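Local structure of phytase (Debaryomyces castellii, 2GFI) at residues Gly8-Gly13 with Ala26-Tyr31; Phe49-Asp54 with Asp394-Ile399; Val160-Ser165 with Val189-Ile194; Asn236-Ser241 with Cys272-Asn277. The protein probably hydrolyses phosphate esters of phytate (inositol hexakisphosphate), starting at the 3-position, as a 3-phytase of the histidine acid phosphatase family. All blocks are in the same frame, centred on the assembly; numbering follows the deposited sequence.

Contact 1: residues Gly8-Gly13 with Ala26-Tyr31; sequences GLLLVG and ASVEQY
The carbonyl oxygen of Y31 accepts the one hydrogen bond between 8-13 and 26-31, from the backbone N of L11, at 2.8 Å and with an N-H...O angle of 161°. The bond is fairly straight, but the donor stands above the carbonyl plane, 39° out of it. L11 is the centre of an inverse gamma turn, closed by a weak bond from V12 N to L10 O, and this bend sends the V12 side chain over the Y31 ring. There the CB of V12 is 3.7 Å from the ring centroid, a CH-pi contact over the face, displaced toward the rim at CD2. The two side chains cross at about a right angle, and V12 CG2, anti to its backbone N, lies 3.6 Å from Y31 CE2. On the opposite face lies CG of Q30, so the ring is held between two aliphatic groups. V12 CG1, also close to Y31 CD2, meets V28 CG1 at 4.0 Å, while L10 adds its CD1 against V28 CG2 and its CD2 against V28 O. An alanine in place of Y31 would probably keep the backbone bond but leave V12 without the ring beneath its CB and methyl groups, opening a gap between V12 and Q30. Both segments belong to the N-terminal loop region ahead of strand 59-69. Several residues also meet two neighbouring subunits, as when S27 N bonds to Q45 of the second subunit. Within the chain, L11 and Y31 lean on helix 277-295 through F280 and N277.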
loop_
_atom_site.group_PDB
_atom_site.type_symbol
_atom_site.label_atom_id
_atom_site.label_comp_id
_atom_site.label_asym_id
_atom_site.label_seq_id
_atom_site.Cartn_x
_atom_site.Cartn_y
_atom_site.Cartn_z
ATOM N N GLY A 8 -5.360 -9.749 -6.091
ATOM C CA GLY A 8 -5.732 -9.102 -4.843
ATOM C C GLY A 8 -7.205 -9.244 -4.525
ATOM O O GLY A 8 -7.958 -9.992 -5.192
ATOM N N LEU A 9 -7.628 -8.487 -3.529
ATOM C CA LEU A 9 -8.957 -8.649 -2.951
ATOM C C LEU A 9 -9.842 -7.463 -3.269
ATOM O O LEU A 9 -11.015 -7.457 -2.911
ATOM C CB LEU A 9 -8.852 -8.831 -1.435
ATOM C CG LEU A 9 -8.013 -10.020 -0.997
ATOM C CD1 LEU A 9 -7.734 -10.019 0.503
ATOM C CD2 LEU A 9 -8.745 -11.311 -1.423
ATOM N N LEU A 10 -9.289 -6.463 -3.950
ATOM C CA LEU A 10 -9.999 -5.194 -4.119
ATOM C C LEU A 10 -10.722 -5.132 -5.459
ATOM O O LEU A 10 -10.151 -5.391 -6.509
ATOM C CB LEU A 10 -9.057 -3.986 -3.966
ATOM C CG LEU A 10 -8.302 -3.922 -2.640
ATOM C CD1 LEU A 10 -7.285 -2.798 -2.688
ATOM C CD2 LEU A 10 -9.257 -3.765 -1.451
ATOM N N LEU A 11 -11.977 -4.753 -5.378
ATOM C CA LEU A 11 -12.851 -4.557 -6.518
ATOM C C LEU A 11 -12.774 -3.103 -6.997
ATOM O O LEU A 11 -13.801 -2.424 -7.183
ATOM C CB LEU A 11 -14.269 -4.897 -6.072
ATOM C CG LEU A 11 -14.858 -6.303 -6.300
ATOM C CD1 LEU A 11 -13.965 -7.335 -6.915
ATOM C CD2 LEU A 11 -15.681 -6.826 -5.098
ATOM N N VAL A 12 -11.552 -2.624 -7.162
ATOM C CA VAL A 12 -11.283 -1.274 -7.648
ATOM C C VAL A 12 -9.863 -1.294 -8.181
ATOM O O VAL A 12 -9.006 -2.039 -7.654
ATOM C CB VAL A 12 -11.401 -0.233 -6.514
ATOM C CG1 VAL A 12 -10.198 -0.373 -5.492
ATOM C CG2 VAL A 12 -11.556 1.211 -7.073
ATOM N N GLY A 13 -9.584 -0.497 -9.206
ATOM C CA GLY A 13 -8.211 -0.370 -9.663
ATOM C C GLY A 13 -7.578 0.938 -9.223
ATOM O O GLY A 13 -8.013 1.572 -8.245
ATOM N N ALA A 26 -7.039 7.881 -0.198
ATOM C CA ALA A 26 -7.988 7.014 -0.896
ATOM C C ALA A 26 -8.736 6.145 0.063
ATOM O O ALA A 26 -8.186 5.726 1.093
ATOM C CB ALA A 26 -7.278 6.122 -1.909
ATOM N N SER A 27 -9.983 5.847 -0.280
ATOM C CA SER A 27 -10.738 4.849 0.464
ATOM C C SER A 27 -11.004 3.646 -0.430
ATOM O O SER A 27 -11.962 3.634 -1.221
ATOM C CB SER A 27 -12.031 5.435 1.034
ATOM O OG SER A 27 -11.695 6.530 1.865
ATOM N N VAL A 28 -10.151 2.643 -0.315
ATOM C CA VAL A 28 -10.251 1.481 -1.194
ATOM C C VAL A 28 -10.739 0.257 -0.443
ATOM O O VAL A 28 -11.213 -0.672 -1.062
ATOM C CB VAL A 28 -8.927 1.190 -1.927
ATOM C CG1 VAL A 28 -8.631 2.310 -2.931
ATOM C CG2 VAL A 28 -7.759 0.994 -0.940
ATOM N N GLU A 29 -10.679 0.290 0.891
ATOM C CA GLU A 29 -11.099 -0.863 1.729
ATOM C C GLU A 29 -12.562 -1.234 1.568
ATOM O O GLU A 29 -12.917 -2.390 1.756
ATOM C CB GLU A 29 -10.764 -0.627 3.208
ATOM C CG GLU A 29 -9.271 -0.718 3.439
ATOM C CD GLU A 29 -8.840 -0.263 4.821
ATOM O OE1 GLU A 29 -9.725 -0.005 5.684
ATOM O OE2 GLU A 29 -7.609 -0.180 5.043
ATOM N N GLN A 30 -13.405 -0.261 1.225
ATOM C CA GLN A 30 -14.820 -0.532 0.935
ATOM C C GLN A 30 -14.945 -1.579 -0.192
ATOM O O GLN A 30 -15.972 -2.227 -0.328
ATOM C CB GLN A 30 -15.528 0.761 0.512
ATOM C CG GLN A 30 -14.770 1.454 -0.599
ATOM C CD GLN A 30 -15.413 2.696 -1.153
ATOM O OE1 GLN A 30 -14.753 3.756 -1.229
ATOM N NE2 GLN A 30 -16.657 2.598 -1.556
ATOM N N TYR A 31 -13.897 -1.733 -0.995
ATOM C CA TYR A 31 -13.989 -2.528 -2.218
ATOM C C TYR A 31 -13.490 -3.957 -2.031
ATOM O O TYR A 31 -13.417 -4.715 -2.974
ATOM C CB TYR A 31 -13.185 -1.872 -3.337
ATOM C CG TYR A 31 -13.733 -0.561 -3.810
ATOM C CD1 TYR A 31 -14.954 -0.486 -4.467
ATOM C CD2 TYR A 31 -13.001 0.628 -3.629
ATOM C CE1 TYR A 31 -15.438 0.734 -4.934
ATOM C CE2 TYR A 31 -13.455 1.832 -4.101
ATOM C CZ TYR A 31 -14.667 1.873 -4.755
ATOM O OH TYR A 31 -15.118 3.074 -5.204
#

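Contact 2: residues Phe49-Asp54 with Asp394-Ile399; sequences FGISTD and DAVIPI
I51 and P398 meet tip to tip, with CD1 of I51 only 3.4 Å from CG of P398, tighter than usual van der Waals contact. CG1 of I51 lies anti to its carbonyl carbon (chi1 -60°), and the other branch, CG2, rests against V396 CB at 3.7 Å, where the two side chains cross at about a right angle. V396 has CG1 anti to its backbone N (chi1 174°), and its CG2 touches both I51 CG2 and the carbonyl oxygen of S52. F49 joins beside P398: its CE2 touches CD1 of I397 at 3.7 Å, its CD2 lies near P398 CD, and the oxygen of V396 lies at the ring edge, near CD2. T53 covers the beginning of the strand by setting its methyl CG2 3.4 Å from D394 O. Two waters link the backbones. One joins F49 N to V396 O (2.7 and 2.8 Å), and the other joins V396 N to I51 O. F359 of the second subunit meets both F49 and P398, so this apolar patch continues into the subunit interface. A loop from before strand 59-69 thus packs on the short strand 395-397 by direct apolar contacts and two bridging waters; that strand pairs antiparallel with strand 385-392 in the mixed sheet of this histidine acid phosphatase.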
loop_
_atom_site.group_PDB
_atom_site.type_symbol
_atom_site.label_atom_id
_atom_site.label_comp_id
_atom_site.label_asym_id
_atom_site.label_seq_id
_atom_site.Cartn_x
_atom_site.Cartn_y
_atom_site.Cartn_z
ATOM N N PHE A 49 -13.119 2.123 13.980
ATOM C CA PHE A 49 -13.431 3.548 14.157
ATOM C C PHE A 49 -12.207 4.383 14.414
ATOM O O PHE A 49 -12.334 5.565 14.721
ATOM C CB PHE A 49 -14.423 3.789 15.296
ATOM C CG PHE A 49 -15.678 2.975 15.203
ATOM C CD1 PHE A 49 -16.662 3.276 14.256
ATOM C CD2 PHE A 49 -15.904 1.918 16.105
ATOM C CE1 PHE A 49 -17.831 2.516 14.198
ATOM C CE2 PHE A 49 -17.072 1.171 16.065
ATOM C CZ PHE A 49 -18.039 1.466 15.112
ATOM N N GLY A 50 -11.016 3.774 14.318
ATOM C CA GLY A 50 -9.785 4.520 14.481
ATOM C C GLY A 50 -9.260 4.470 15.891
ATOM O O GLY A 50 -8.276 5.113 16.187
ATOM N N ILE A 51 -9.918 3.691 16.758
ATOM C CA ILE A 51 -9.533 3.555 18.148
ATOM C C ILE A 51 -8.310 2.720 18.204
ATOM O O ILE A 51 -8.230 1.645 17.584
ATOM C CB ILE A 51 -10.657 2.936 18.984
ATOM C CG1 ILE A 51 -11.908 3.823 18.906
ATOM C CG2 ILE A 51 -10.238 2.842 20.409
ATOM C CD1 ILE A 51 -13.137 3.107 19.282
ATOM N N SER A 52 -7.313 3.213 18.911
ATOM C CA SER A 52 -6.091 2.446 19.008
ATOM C C SER A 52 -6.383 1.143 19.779
ATOM O O SER A 52 -7.121 1.126 20.787
ATOM C CB SER A 52 -5.003 3.314 19.601
ATOM O OG SER A 52 -4.061 2.492 20.260
ATOM N N THR A 53 -5.861 0.027 19.280
ATOM C CA THR A 53 -6.223 -1.266 19.870
ATOM C C THR A 53 -5.245 -1.576 20.971
ATOM O O THR A 53 -5.510 -2.472 21.765
ATOM C CB THR A 53 -6.233 -2.404 18.847
ATOM O OG1 THR A 53 -4.981 -2.434 18.140
ATOM C CG2 THR A 53 -7.289 -2.155 17.785
ATOM N N ASP A 54 -4.115 -0.850 20.985
ATOM C CA ASP A 54 -3.189 -0.837 22.116
ATOM C C ASP A 54 -3.899 -0.664 23.447
ATOM O O ASP A 54 -4.880 0.072 23.549
ATOM C CB ASP A 54 -2.276 0.376 22.045
ATOM C CG ASP A 54 -1.256 0.298 20.943
ATOM O OD1 ASP A 54 -1.448 -0.416 19.946
ATOM O OD2 ASP A 54 -0.212 0.961 21.006
ATOM N N ASP A 394 -10.218 -7.072 15.274
ATOM C CA ASP A 394 -9.147 -6.112 15.351
ATOM C C ASP A 394 -9.560 -4.661 15.409
ATOM O O ASP A 394 -8.735 -3.795 15.162
ATOM C CB ASP A 394 -8.126 -6.326 14.255
ATOM C CG ASP A 394 -7.415 -7.610 14.392
ATOM O OD1 ASP A 394 -6.890 -7.865 15.503
ATOM O OD2 ASP A 394 -7.298 -8.421 13.439
ATOM N N ALA A 395 -10.810 -4.402 15.766
ATOM C CA ALA A 395 -11.299 -3.046 15.919
ATOM C C ALA A 395 -11.939 -2.906 17.285
ATOM O O ALA A 395 -12.692 -3.777 17.681
ATOM C CB ALA A 395 -12.333 -2.734 14.843
ATOM N N VAL A 396 -11.651 -1.825 18.012
ATOM C CA VAL A 396 -12.357 -1.610 19.264
ATOM C C VAL A 396 -13.741 -1.219 18.854
ATOM O O VAL A 396 -13.910 -0.340 18.010
ATOM C CB VAL A 396 -11.736 -0.499 20.141
ATOM C CG1 VAL A 396 -12.632 -0.227 21.361
ATOM C CG2 VAL A 396 -10.267 -0.839 20.532
ATOM N N ILE A 397 -14.728 -1.897 19.421
ATOM C CA ILE A 397 -16.134 -1.521 19.253
ATOM C C ILE A 397 -16.681 -1.093 20.600
ATOM O O ILE A 397 -17.028 -1.950 21.415
ATOM C CB ILE A 397 -16.963 -2.699 18.668
ATOM C CG1 ILE A 397 -16.272 -3.302 17.421
ATOM C CG2 ILE A 397 -18.418 -2.277 18.413
ATOM C CD1 ILE A 397 -16.180 -2.384 16.167
ATOM N N PRO A 398 -16.739 0.213 20.868
ATOM C CA PRO A 398 -17.250 0.670 22.142
ATOM C C PRO A 398 -18.725 0.275 22.365
ATOM O O PRO A 398 -19.498 0.148 21.408
ATOM C CB PRO A 398 -17.076 2.195 22.070
ATOM C CG PRO A 398 -15.948 2.402 21.073
ATOM C CD PRO A 398 -16.291 1.342 20.021
ATOM N N ILE A 399 -19.076 0.037 23.630
ATOM C CA ILE A 399 -20.443 -0.215 23.991
ATOM C C ILE A 399 -21.138 1.116 24.035
ATOM O O ILE A 399 -20.650 2.044 24.649
ATOM C CB ILE A 399 -20.538 -0.881 25.361
ATOM C CG1 ILE A 399 -19.760 -2.183 25.366
ATOM C CG2 ILE A 399 -22.002 -1.064 25.734
ATOM C CD1 ILE A 399 -19.531 -2.720 26.741
HETATM O O HOH W 1 -12.138 1.074 16.298
HETATM O O HOH W 2 -9.939 0.069 16.297
#

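Contact 3: residues Val160-Ser165 with Val189-Ile194; sequences VFTSNS and VKTNII
V160 and T162 pair in parallel with T191 and I193 across the two strands of a beta-alpha-beta crossover, in which strand 158-163 runs through helix 166-180 to strand 189-194. The segment axes come within 4.6 Å at an angle of 26°. Backbone hydrogen bonds form the ladder. V160 N binds K190 O, T162 N binds N192 O, and I194 N binds T162 O. The oxygen of V160 takes the shortest bond, 2.7 Å from N192 N, and a weak second one from N192 ND2. CA-H...O contacts fill in between, such as I193 CA to T162 O at 3.3 Å. In an amide-aromatic contact, N192 lies beside F161, both pointing the same way, with ND2 over the ring face at 3.3 Å from CE1 and the amide and ring planes 35° apart. Two edge-to-face rings, Y443 and Y446, also meet F161. Replacing F161 by alanine would probably deprive the N192 amide and these two tyrosines of the aromatic surface they pack on, and leave the amide held mainly by its weak bond to V160 O. Apolar contacts run on both faces: V160 CG2 to V189 CG1 at 3.6 Å on the helix side, where M180 and S172 also lie, and F161 CB to I194 CD1 on the other. At the C-terminal end the strand leads toward the side chain of the predicted nucleophile H70, about 8 Å from that of S163; S163 OG is hydrogen-bonded to E196. T162 OG1, anti to its backbone N (chi1 176°), donates to S163 O at 2.9 Å, in the carbonyl plane and on a lone pair.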
loop_
_atom_site.group_PDB
_atom_site.type_symbol
_atom_site.label_atom_id
_atom_site.label_comp_id
_atom_site.label_asym_id
_atom_site.label_seq_id
_atom_site.Cartn_x
_atom_site.Cartn_y
_atom_site.Cartn_z
ATOM N N VAL A 160 -7.621 -24.216 26.912
ATOM C CA VAL A 160 -8.195 -23.804 25.646
ATOM C C VAL A 160 -9.598 -24.381 25.675
ATOM O O VAL A 160 -9.792 -25.469 26.144
ATOM C CB VAL A 160 -7.317 -24.278 24.446
ATOM C CG1 VAL A 160 -8.026 -24.113 23.151
ATOM C CG2 VAL A 160 -5.987 -23.507 24.404
ATOM N N PHE A 161 -10.586 -23.621 25.268
ATOM C CA PHE A 161 -11.927 -24.135 25.198
ATOM C C PHE A 161 -12.326 -24.089 23.731
ATOM O O PHE A 161 -12.198 -23.048 23.054
ATOM C CB PHE A 161 -12.866 -23.329 26.110
ATOM C CG PHE A 161 -12.352 -23.210 27.521
ATOM C CD1 PHE A 161 -12.768 -24.101 28.499
ATOM C CD2 PHE A 161 -11.395 -22.274 27.834
ATOM C CE1 PHE A 161 -12.257 -24.036 29.777
ATOM C CE2 PHE A 161 -10.863 -22.206 29.106
ATOM C CZ PHE A 161 -11.305 -23.085 30.090
ATOM N N THR A 162 -12.754 -25.242 23.238
ATOM C CA THR A 162 -13.163 -25.374 21.875
ATOM C C THR A 162 -14.356 -26.310 21.779
ATOM O O THR A 162 -14.499 -27.193 22.610
ATOM C CB THR A 162 -11.992 -25.916 21.030
ATOM O OG1 THR A 162 -12.463 -26.114 19.695
ATOM C CG2 THR A 162 -11.592 -27.278 21.476
ATOM N N SER A 163 -15.213 -26.117 20.776
ATOM C CA SER A 163 -16.246 -27.104 20.494
ATOM C C SER A 163 -15.600 -28.277 19.763
ATOM O O SER A 163 -14.427 -28.231 19.408
ATOM C CB SER A 163 -17.421 -26.510 19.695
ATOM O OG SER A 163 -17.199 -26.664 18.302
ATOM N N ASN A 164 -16.346 -29.356 19.580
ATOM C CA ASN A 164 -15.753 -30.573 19.068
ATOM C C ASN A 164 -15.840 -30.670 17.550
ATOM O O ASN A 164 -15.478 -31.698 16.953
ATOM C CB ASN A 164 -16.370 -31.796 19.753
ATOM C CG ASN A 164 -17.835 -31.953 19.453
ATOM O OD1 ASN A 164 -18.621 -31.013 19.570
ATOM N ND2 ASN A 164 -18.218 -33.152 19.078
ATOM N N SER A 165 -16.325 -29.603 16.922
ATOM C CA SER A 165 -16.211 -29.484 15.475
ATOM C C SER A 165 -14.739 -29.574 15.065
ATOM O O SER A 165 -13.897 -28.946 15.679
ATOM C CB SER A 165 -16.774 -28.164 15.038
ATOM O OG SER A 165 -16.273 -27.850 13.760
ATOM N N VAL A 189 -0.466 -26.873 27.546
ATOM C CA VAL A 189 -1.800 -26.492 27.062
ATOM C C VAL A 189 -2.747 -27.615 27.374
ATOM O O VAL A 189 -2.440 -28.778 27.111
ATOM C CB VAL A 189 -1.840 -26.202 25.513
ATOM C CG1 VAL A 189 -3.259 -25.780 25.061
ATOM C CG2 VAL A 189 -0.780 -25.166 25.111
ATOM N N LYS A 190 -3.898 -27.283 27.941
ATOM C CA LYS A 190 -4.895 -28.283 28.131
ATOM C C LYS A 190 -6.146 -27.818 27.411
ATOM O O LYS A 190 -6.701 -26.757 27.723
ATOM C CB LYS A 190 -5.132 -28.557 29.626
ATOM C CG LYS A 190 -3.916 -29.296 30.354
ATOM C CD LYS A 190 -3.478 -30.627 29.678
ATOM C CE LYS A 190 -2.496 -31.427 30.541
ATOM N NZ LYS A 190 -2.317 -32.841 29.985
ATOM N N THR A 191 -6.578 -28.622 26.443
ATOM C CA THR A 191 -7.725 -28.273 25.653
ATOM C C THR A 191 -8.954 -28.978 26.181
ATOM O O THR A 191 -8.954 -30.201 26.359
ATOM C CB THR A 191 -7.497 -28.666 24.192
ATOM O OG1 THR A 191 -6.416 -27.894 23.677
ATOM C CG2 THR A 191 -8.690 -28.276 23.337
ATOM N N ASN A 192 -10.001 -28.194 26.374
ATOM C CA ASN A 192 -11.289 -28.668 26.804
ATOM C C ASN A 192 -12.217 -28.619 25.628
ATOM O O ASN A 192 -12.514 -27.555 25.098
ATOM C CB ASN A 192 -11.773 -27.799 27.965
ATOM C CG ASN A 192 -10.718 -27.681 29.044
ATOM O OD1 ASN A 192 -10.365 -28.673 29.680
ATOM N ND2 ASN A 192 -10.143 -26.492 29.192
ATOM N N ILE A 193 -12.618 -29.800 25.184
ATOM C CA ILE A 193 -13.431 -29.961 24.021
ATOM C C ILE A 193 -14.830 -30.111 24.543
ATOM O O ILE A 193 -15.152 -31.091 25.193
ATOM C CB ILE A 193 -13.029 -31.223 23.248
ATOM C CG1 ILE A 193 -11.521 -31.297 23.042
ATOM C CG2 ILE A 193 -13.774 -31.299 21.902
ATOM C CD1 ILE A 193 -11.086 -32.591 22.375
ATOM N N ILE A 194 -15.668 -29.142 24.229
ATOM C CA ILE A 194 -16.994 -29.036 24.762
ATOM C C ILE A 194 -17.917 -29.455 23.645
ATOM O O ILE A 194 -17.957 -28.841 22.552
ATOM C CB ILE A 194 -17.226 -27.573 25.195
ATOM C CG1 ILE A 194 -16.244 -27.228 26.314
ATOM C CG2 ILE A 194 -18.628 -27.342 25.676
ATOM C CD1 ILE A 194 -15.682 -25.884 26.100
#

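Contact 4: residues Asn236-Ser241 with Cys272-Asn277; sequences NRFKAS and CDIFTN
R237 turns the edge of its guanidinium to the backbone oxygen of I274, which lies in the guanidinium plane, while CG2 of T276 sits over one face, 4.0 Å above it and offset toward the rim. The F238 ring also offers an edge: I274 O lies in its plane, 3.5 Å from CE1, and CE1 of F275 approaches the same rim at CZ. F275 carries CG1 of its own neighbour I274 over the centre of one ring face, 3.6 Å above the plane. The I274 oxygen is therefore approached by two groups of the helix at once. NH2 of R237 donates to it at 2.9 Å with an N-H...O angle of 141° and in the carbonyl plane, and the aromatic C-H edge of F238 supplies a further, weakly polar neighbour. The arginine chain is extended, with CG anti to the backbone N (chi1 -171°), up to a bend at chi3. Its charge is shared with acidic groups outside the segments, since NE forms a salt bridge to E100 and NH1 one to E279, which would probably hold the guanidinium in place. Apolar packing follows beside the polar bond: CD1 of I274 rests on CZ of F238 at 3.6 Å, the side chains crossing at about a right angle, and F238 and F275 cross in the same manner. T276 is the N-cap of helix 277-295, and E279 of that helix returns a bond to T276 N. The contact thus joins the C-terminal end of helix 229-241 to the loop between helices 249-266 and 277-295, with F275 also lying against helix 249-266.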
loop_
_atom_site.group_PDB
_atom_site.type_symbol
_atom_site.label_atom_id
_atom_site.label_comp_id
_atom_site.label_asym_id
_atom_site.label_seq_id
_atom_site.Cartn_x
_atom_site.Cartn_y
_atom_site.Cartn_z
ATOM N N ASN A 236 -28.724 -13.808 -17.047
ATOM C CA ASN A 236 -28.960 -13.369 -18.424
ATOM C C ASN A 236 -27.699 -12.898 -19.061
ATOM O O ASN A 236 -27.522 -13.091 -20.255
ATOM C CB ASN A 236 -30.024 -12.268 -18.508
ATOM C CG ASN A 236 -31.372 -12.759 -18.129
ATOM O OD1 ASN A 236 -31.627 -13.948 -18.171
ATOM N ND2 ASN A 236 -32.243 -11.859 -17.730
ATOM N N ARG A 237 -26.804 -12.291 -18.285
ATOM C CA ARG A 237 -25.513 -11.884 -18.846
ATOM C C ARG A 237 -24.682 -13.097 -19.264
ATOM O O ARG A 237 -24.018 -13.098 -20.307
ATOM C CB ARG A 237 -24.744 -10.995 -17.878
ATOM C CG ARG A 237 -23.508 -10.352 -18.465
ATOM C CD ARG A 237 -22.862 -9.315 -17.497
ATOM N NE ARG A 237 -22.388 -9.930 -16.252
ATOM C CZ ARG A 237 -22.922 -9.793 -15.037
ATOM N NH1 ARG A 237 -23.993 -9.013 -14.821
ATOM N NH2 ARG A 237 -22.358 -10.446 -14.006
ATOM N N PHE A 238 -24.723 -14.129 -18.436
ATOM C CA PHE A 238 -23.971 -15.361 -18.684
ATOM C C PHE A 238 -24.546 -16.041 -19.915
ATOM O O PHE A 238 -23.802 -16.537 -20.772
ATOM C CB PHE A 238 -24.047 -16.265 -17.451
ATOM C CG PHE A 238 -23.423 -15.647 -16.216
ATOM C CD1 PHE A 238 -22.524 -14.576 -16.331
ATOM C CD2 PHE A 238 -23.736 -16.118 -14.951
ATOM C CE1 PHE A 238 -21.947 -14.004 -15.210
ATOM C CE2 PHE A 238 -23.165 -15.554 -13.820
ATOM C CZ PHE A 238 -22.272 -14.486 -13.943
ATOM N N LYS A 239 -25.871 -16.010 -20.020
ATOM C CA LYS A 239 -26.583 -16.637 -21.157
ATOM C C LYS A 239 -26.295 -15.898 -22.435
ATOM O O LYS A 239 -26.085 -16.523 -23.461
ATOM C CB LYS A 239 -28.093 -16.709 -20.903
ATOM C CG LYS A 239 -28.460 -17.737 -19.860
ATOM C CD LYS A 239 -29.979 -17.807 -19.641
ATOM C CE LYS A 239 -30.311 -18.970 -18.732
ATOM N NZ LYS A 239 -31.754 -18.971 -18.325
ATOM N N ALA A 240 -26.212 -14.569 -22.357
ATOM C CA ALA A 240 -26.003 -13.716 -23.532
ATOM C C ALA A 240 -24.703 -14.060 -24.262
ATOM O O ALA A 240 -24.619 -13.992 -25.502
ATOM C CB ALA A 240 -26.009 -12.219 -23.122
ATOM N N SER A 241 -23.690 -14.409 -23.480
ATOM C CA SER A 241 -22.391 -14.763 -23.997
ATOM C C SER A 241 -22.327 -16.262 -24.277
ATOM O O SER A 241 -21.447 -16.727 -24.996
ATOM C CB SER A 241 -21.329 -14.357 -22.956
ATOM O OG SER A 241 -20.628 -13.182 -23.385
ATOM N N CYS A 272 -14.797 -15.572 -8.859
ATOM C CA CYS A 272 -14.950 -14.216 -8.299
ATOM C C CYS A 272 -15.030 -13.147 -9.387
ATOM O O CYS A 272 -15.527 -12.023 -9.117
ATOM C CB CYS A 272 -13.806 -13.851 -7.369
ATOM S SG CYS A 272 -13.826 -14.839 -5.883
ATOM N N ASP A 273 -14.543 -13.481 -10.584
ATOM C CA ASP A 273 -14.506 -12.466 -11.664
ATOM C C ASP A 273 -15.765 -12.295 -12.443
ATOM O O ASP A 273 -15.807 -11.466 -13.329
ATOM C CB ASP A 273 -13.414 -12.785 -12.646
ATOM C CG ASP A 273 -12.121 -12.913 -11.983
ATOM O OD1 ASP A 273 -11.944 -12.255 -10.918
ATOM O OD2 ASP A 273 -11.233 -13.647 -12.424
ATOM N N ILE A 274 -16.786 -13.069 -12.128
ATOM C CA ILE A 274 -17.982 -13.088 -12.995
ATOM C C ILE A 274 -19.050 -12.121 -12.503
ATOM O O ILE A 274 -20.060 -11.911 -13.166
ATOM C CB ILE A 274 -18.537 -14.526 -13.087
ATOM C CG1 ILE A 274 -19.197 -14.932 -11.769
ATOM C CG2 ILE A 274 -17.420 -15.500 -13.521
ATOM C CD1 ILE A 274 -19.961 -16.275 -11.843
ATOM N N PHE A 275 -18.820 -11.516 -11.337
ATOM C CA PHE A 275 -19.842 -10.617 -10.770
ATOM C C PHE A 275 -19.402 -9.162 -10.746
ATOM O O PHE A 275 -18.190 -8.859 -10.628
ATOM C CB PHE A 275 -20.256 -11.082 -9.360
ATOM C CG PHE A 275 -20.965 -12.398 -9.353
ATOM C CD1 PHE A 275 -22.169 -12.550 -10.055
ATOM C CD2 PHE A 275 -20.435 -13.487 -8.675
ATOM C CE1 PHE A 275 -22.837 -13.741 -10.066
ATOM C CE2 PHE A 275 -21.105 -14.703 -8.685
ATOM C CZ PHE A 275 -22.310 -14.825 -9.374
ATOM N N THR A 276 -20.387 -8.280 -10.839
ATOM C CA THR A 276 -20.164 -6.857 -10.668
ATOM C C THR A 276 -20.212 -6.540 -9.197
ATOM O O THR A 276 -20.801 -7.298 -8.437
ATOM C CB THR A 276 -21.225 -6.027 -11.396
ATOM O OG1 THR A 276 -22.520 -6.287 -10.831
ATOM C CG2 THR A 276 -21.304 -6.407 -12.907
ATOM N N ASN A 277 -19.616 -5.408 -8.799
ATOM C CA ASN A 277 -19.706 -4.939 -7.412
ATOM C C ASN A 277 -21.150 -4.873 -6.941
ATOM O O ASN A 277 -21.488 -5.258 -5.822
ATOM C CB ASN A 277 -19.059 -3.553 -7.274
ATOM C CG ASN A 277 -17.563 -3.612 -7.359
ATOM O OD1 ASN A 277 -17.008 -4.443 -8.094
ATOM N ND2 ASN A 277 -16.889 -2.755 -6.595
#

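How the contacts relate
From the N terminus, contact 1 closes first, bringing 8-13 and 26-31 together around a short loop, and it ends before contact 2 begins. Contact 2 then opens at 49-54 and closes only at 394-399, so the span between holds both contact 3 and contact 4, which follow one another. Contact 3 closes the strand-helix-strand unit in the sheet, and contact 2 fastens the N-terminal loop to strand 395-397, in another part of the same sheet. Contact 4 ties the end of helix 229-241 to the loop leading into helix 277-295, on the other side of the chain's centre from contact 3. Contacts 1 and 4 meet: L11 O takes a probable hydrogen bond from N277 ND2, and both reach the third subunit.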